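Local coordinates for alpha-ketoglutarate-dependent 2,4-dichlorophenoxyacetate dioxygenase (Bradyrhizobium diazoefficiens, PDB 5BKE), which probably acts as a 2-oxoglutarate-dependent dioxygenase that degrades aryloxyalkanoate herbicides at a metal site, at residues Q196-T201 with L229-L234; M56-N61 with F127-A132. All blocks are in the same frame, centred on the assembly; numbering follows the deposited sequence.

Contact 1 of 2, residues Q196-T201 with L229-L234; sequences QRLVRT and LLLRDL
Leu198 pushes the two methyls of its fork against the helix 224-238, where Leu231 and Leu234 receive them. CD1 of Leu198 lies 3.8 Å from CD2 of Leu231, and the two side chains slant across one another there. The other methyl, CD2 of Leu198, meets CD1 of Leu234 at 3.8 Å, and this pair reaches tip to tip. CD1 of Leu234 is also 4.1 Å from CD1 of Leu198, so it touches both prongs of the fork. The first torsion of Leu198 turns CG opposite the backbone N (chi1 -176°), and the methyls then stand well forward of the strand. The side chains bridge backbones whose closest CA atoms, those of Leu198 and Leu231, are 9.3 Å apart. Leu231 starts with its CB turned neither at the strand nor from it, and its end bends nearer. Leu231 and Leu234 are three residues apart on the helix, nearly one turn, and present neighbouring methyls to Leu198. All three leucines are buried, and the contact is wholly apolar. Leu198 sits at the short break in the strand 194-201, yet its backbone still bonds to Leu165, just before the strand 166-169, and to Tyr211, just after the strand 208-210. Its side chain also touches Cys167 and Ile162, and Leu231 touches Cys167 too. On the helix, Asp233 forms a salt bridge with Arg267 of the second subunit. Contact 1 thus packs the helix 224-238, through a leucine cluster, on the four-stranded antiparallel sheet that holds the strand 194-201, away from the metal site.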
# COMPACT_ATOMS: atom_id res chain seq x y z
N GLN C 196 39.67 -2.76 -14.03
CA GLN C 196 38.48 -3.48 -13.60
C GLN C 196 37.40 -2.48 -13.27
O GLN C 196 37.68 -1.41 -12.73
CB GLN C 196 38.72 -4.35 -12.34
CG GLN C 196 39.91 -5.33 -12.39
CD GLN C 196 39.62 -6.64 -13.12
OE1 GLN C 196 38.53 -6.88 -13.63
NE2 GLN C 196 40.62 -7.51 -13.16
N ARG C 197 36.15 -2.83 -13.59
CA ARG C 197 34.98 -2.06 -13.17
C ARG C 197 34.89 -2.02 -11.64
O ARG C 197 35.16 -3.02 -10.98
CB ARG C 197 33.70 -2.69 -13.71
CG ARG C 197 33.52 -2.65 -15.22
CD ARG C 197 33.11 -1.28 -15.74
NE ARG C 197 31.83 -0.81 -15.18
CZ ARG C 197 30.63 -1.12 -15.66
NH1 ARG C 197 30.52 -1.93 -16.70
NH2 ARG C 197 29.54 -0.64 -15.08
N LEU C 198 34.51 -0.85 -11.11
CA LEU C 198 34.21 -0.70 -9.69
C LEU C 198 32.89 -1.39 -9.35
O LEU C 198 32.72 -1.91 -8.24
CB LEU C 198 34.16 0.78 -9.30
CG LEU C 198 33.95 1.20 -7.84
CD1 LEU C 198 34.95 0.57 -6.88
CD2 LEU C 198 33.97 2.73 -7.69
N VAL C 199 31.96 -1.39 -10.30
CA VAL C 199 30.66 -2.02 -10.12
C VAL C 199 30.52 -3.16 -11.12
O VAL C 199 30.61 -2.95 -12.34
CB VAL C 199 29.50 -1.01 -10.27
CG1 VAL C 199 28.15 -1.70 -10.08
CG2 VAL C 199 29.65 0.13 -9.28
N ARG C 200 30.31 -4.37 -10.60
CA ARG C 200 30.21 -5.56 -11.45
C ARG C 200 28.85 -6.24 -11.34
O ARG C 200 28.13 -6.05 -10.36
CB ARG C 200 31.39 -6.51 -11.23
CG ARG C 200 31.41 -7.25 -9.90
CD ARG C 200 32.76 -7.93 -9.65
NE ARG C 200 33.10 -8.96 -10.64
CZ ARG C 200 34.22 -9.70 -10.60
NH1 ARG C 200 35.09 -9.54 -9.61
NH2 ARG C 200 34.45 -10.62 -11.53
N THR C 201 28.50 -7.01 -12.38
CA THR C 201 27.22 -7.72 -12.42
C THR C 201 27.46 -9.22 -12.52
O THR C 201 28.14 -9.67 -13.44
CB THR C 201 26.32 -7.19 -13.57
OG1 THR C 201 25.98 -5.82 -13.31
CG2 THR C 201 25.02 -7.99 -13.69
N LEU C 229 40.43 8.22 -1.69
CA LEU C 229 39.48 8.61 -0.65
C LEU C 229 38.12 7.95 -0.85
O LEU C 229 37.56 7.39 0.10
CB LEU C 229 39.37 10.13 -0.50
CG LEU C 229 40.55 10.83 0.21
CD1 LEU C 229 40.38 12.34 0.16
CD2 LEU C 229 40.75 10.35 1.65
N LEU C 230 37.62 7.97 -2.09
CA LEU C 230 36.38 7.29 -2.44
C LEU C 230 36.45 5.78 -2.16
O LEU C 230 35.54 5.21 -1.51
CB LEU C 230 36.00 7.56 -3.90
CG LEU C 230 34.68 6.97 -4.44
CD1 LEU C 230 33.48 7.38 -3.58
CD2 LEU C 230 34.50 7.41 -5.88
N LEU C 231 37.53 5.16 -2.63
CA LEU C 231 37.78 3.74 -2.39
C LEU C 231 37.85 3.41 -0.89
O LEU C 231 37.26 2.43 -0.45
CB LEU C 231 39.03 3.25 -3.15
CG LEU C 231 39.00 3.29 -4.69
CD1 LEU C 231 40.37 2.93 -5.25
CD2 LEU C 231 37.91 2.41 -5.30
N ARG C 232 38.55 4.25 -0.12
CA ARG C 232 38.58 4.14 1.34
C ARG C 232 37.18 4.17 1.98
O ARG C 232 36.88 3.35 2.86
CB ARG C 232 39.45 5.24 1.96
CG ARG C 232 40.92 4.89 2.02
CD ARG C 232 41.73 6.02 2.63
NE ARG C 232 43.12 5.61 2.80
CZ ARG C 232 43.64 5.12 3.92
NH1 ARG C 232 42.90 5.01 5.02
NH2 ARG C 232 44.92 4.76 3.94
N ASP C 233 36.33 5.10 1.52
CA ASP C 233 34.95 5.25 2.00
C ASP C 233 34.11 4.04 1.68
O ASP C 233 33.40 3.53 2.56
CB ASP C 233 34.30 6.50 1.42
CG ASP C 233 34.71 7.78 2.13
OD1 ASP C 233 35.23 7.73 3.27
OD2 ASP C 233 34.52 8.85 1.52
N LEU C 234 34.21 3.58 0.44
CA LEU C 234 33.49 2.39 -0.02
C LEU C 234 33.93 1.15 0.72
O LEU C 234 33.09 0.32 1.09
CB LEU C 234 33.64 2.19 -1.53
CG LEU C 234 33.02 3.24 -2.48
CD1 LEU C 234 33.60 3.08 -3.88
CD2 LEU C 234 31.49 3.19 -2.52

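Contact 2 of 2, residues M56-N61 with F127-A132; sequences MAFALN and FSLLSA. With OGA (N-oxalylglycine), chain O.
Leu129 points its CB from the strand 127-132 toward the helix 52-59; both methyls sit on Ala59, and CD2 also reaches the Phe58 ring. CG lies opposite the carbonyl carbon (chi1 -61°), and the side chain branches there. Leu129 CD1 meets CB of Ala59 at 3.7 Å. Leu129 CD2 lies 3.4 Å from CD2 of the Phe58 ring and 3.6 Å from CE2 of the same ring. This methyl approaches the ring obliquely. CD2 of Leu129 is also 3.8 Å from CB of Ala59, so both prongs rest on that small side chain. At Ala59 the backbones are close: its CA is 7.1 Å from CA of Leu129. Beyond the touching residues, Asn61 ND2 donates a nearly straight bond to the carbonyl O of Phe58 (2.8 Å, 170°). The Phe58 ring also meets Met256 on the adjacent strand 254-258 and packs edge-to-face with Phe62. The next residue along the strand, Leu130, looks to the other side of the sheet. Leu130 CD1 is 3.8 Å from O2 of N-oxalylglycine, and Leu130 CD2 is 3.8 Å from O4 of the same ligand, so Leu130 supplies an apolar wall to it. Ser128 has its OG bonded to Asp117, a ligand of the manganese, and so may steady that carboxylate from the second shell. Contact 2 is a helix packed on the outer face of the major sheet of the double-stranded beta-helix, the cupin core of this dioxygenase family, with the co-substrate pocket on the inner face.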
# COMPACT_ATOMS: atom_id res chain seq x y z
N MET C 56 41.87 -30.22 -5.47
CA MET C 56 41.88 -29.64 -6.81
C MET C 56 40.82 -30.30 -7.69
O MET C 56 40.12 -29.61 -8.45
CB MET C 56 43.28 -29.70 -7.44
CG MET C 56 43.38 -29.19 -8.87
SD MET C 56 42.90 -27.46 -9.08
CE MET C 56 44.31 -26.60 -8.37
N ALA C 57 40.68 -31.62 -7.58
CA ALA C 57 39.63 -32.36 -8.28
C ALA C 57 38.22 -31.82 -7.96
O ALA C 57 37.37 -31.72 -8.85
CB ALA C 57 39.72 -33.86 -8.00
N PHE C 58 38.00 -31.46 -6.69
CA PHE C 58 36.76 -30.84 -6.25
C PHE C 58 36.59 -29.50 -6.97
O PHE C 58 35.55 -29.26 -7.57
CB PHE C 58 36.72 -30.67 -4.71
CG PHE C 58 35.51 -29.89 -4.19
CD1 PHE C 58 34.20 -30.23 -4.55
CD2 PHE C 58 35.69 -28.82 -3.32
CE1 PHE C 58 33.11 -29.50 -4.07
CE2 PHE C 58 34.61 -28.09 -2.83
CZ PHE C 58 33.32 -28.43 -3.21
N ALA C 59 37.62 -28.66 -6.93
CA ALA C 59 37.60 -27.34 -7.58
C ALA C 59 37.34 -27.41 -9.08
O ALA C 59 36.67 -26.54 -9.63
CB ALA C 59 38.90 -26.60 -7.31
N LEU C 60 37.84 -28.46 -9.74
CA LEU C 60 37.72 -28.58 -11.21
C LEU C 60 36.32 -28.88 -11.76
O LEU C 60 36.09 -28.71 -12.96
CB LEU C 60 38.77 -29.56 -11.78
CG LEU C 60 40.22 -29.04 -11.80
CD1 LEU C 60 41.21 -30.18 -12.09
CD2 LEU C 60 40.42 -27.87 -12.77
N ASN C 61 35.39 -29.29 -10.88
CA ASN C 61 33.94 -29.32 -11.19
C ASN C 61 33.41 -27.98 -11.70
O ASN C 61 32.44 -27.95 -12.48
CB ASN C 61 33.13 -29.68 -9.93
CG ASN C 61 33.24 -31.14 -9.55
OD1 ASN C 61 32.58 -32.00 -10.15
ND2 ASN C 61 34.07 -31.43 -8.56
N PHE C 127 36.31 -18.97 -8.33
CA PHE C 127 36.27 -19.50 -6.95
C PHE C 127 37.66 -19.72 -6.40
O PHE C 127 38.59 -20.11 -7.13
CB PHE C 127 35.51 -20.83 -6.86
CG PHE C 127 34.05 -20.76 -7.29
CD1 PHE C 127 33.35 -19.55 -7.32
CD2 PHE C 127 33.38 -21.93 -7.61
CE1 PHE C 127 32.02 -19.52 -7.70
CE2 PHE C 127 32.03 -21.90 -7.99
CZ PHE C 127 31.36 -20.69 -8.04
N SER C 128 37.80 -19.47 -5.10
CA SER C 128 38.96 -19.89 -4.32
C SER C 128 38.54 -20.88 -3.24
O SER C 128 37.51 -20.69 -2.58
CB SER C 128 39.62 -18.69 -3.66
OG SER C 128 40.08 -17.75 -4.61
N LEU C 129 39.35 -21.92 -3.05
CA LEU C 129 39.02 -23.01 -2.12
C LEU C 129 40.15 -23.24 -1.13
O LEU C 129 41.22 -23.71 -1.51
CB LEU C 129 38.72 -24.30 -2.90
CG LEU C 129 37.56 -24.33 -3.89
CD1 LEU C 129 37.87 -23.70 -5.24
CD2 LEU C 129 37.13 -25.78 -4.06
N LEU C 130 39.90 -22.92 0.15
CA LEU C 130 40.94 -22.95 1.18
C LEU C 130 40.78 -24.08 2.20
O LEU C 130 39.75 -24.20 2.88
CB LEU C 130 41.02 -21.59 1.88
CG LEU C 130 42.26 -21.29 2.73
CD1 LEU C 130 43.51 -21.26 1.86
CD2 LEU C 130 42.10 -19.97 3.46
N SER C 131 41.83 -24.90 2.29
CA SER C 131 41.87 -26.06 3.18
C SER C 131 42.85 -25.82 4.33
O SER C 131 43.97 -25.36 4.12
CB SER C 131 42.25 -27.30 2.37
OG SER C 131 42.51 -28.41 3.19
N ALA C 132 42.39 -26.11 5.56
CA ALA C 132 43.19 -25.93 6.78
C ALA C 132 43.91 -27.23 7.14
O ALA C 132 43.29 -28.20 7.60
CB ALA C 132 42.30 -25.47 7.93
C1 OGA O . 43.73 -16.70 0.16
C2 OGA O . 43.72 -15.89 1.36
C4 OGA O . 43.80 -15.90 3.82
C5 OGA O . 44.13 -16.94 4.85
O1 OGA O . 43.35 -16.16 -0.91
O2 OGA O . 44.06 -17.91 0.25
O2' OGA O . 43.75 -14.67 1.23
O3 OGA O . 45.22 -17.55 4.72
N1 OGA O . 43.64 -16.53 2.52
O4 OGA O . 43.31 -17.16 5.77

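How the contacts relate
Contact 2 closes along the chain before contact 1 opens, and the two lie on opposite sides of the chain's centre. Their centres are 27 Å apart. The nearest atoms stay about 9 Å from each other, so they do not touch. Both join a helix to a sheet through leucine methyls, but the sheets differ: the large mixed one in contact 2, the small antiparallel one in contact 1. Only contact 2 holds a residue of the N-oxalylglycine pocket, Leu130. The side chain of Leu129 is about 11 Å from the manganese. Contact 1 is remote from the site and lies beside a second subunit, whereas no other chain touches contact 2.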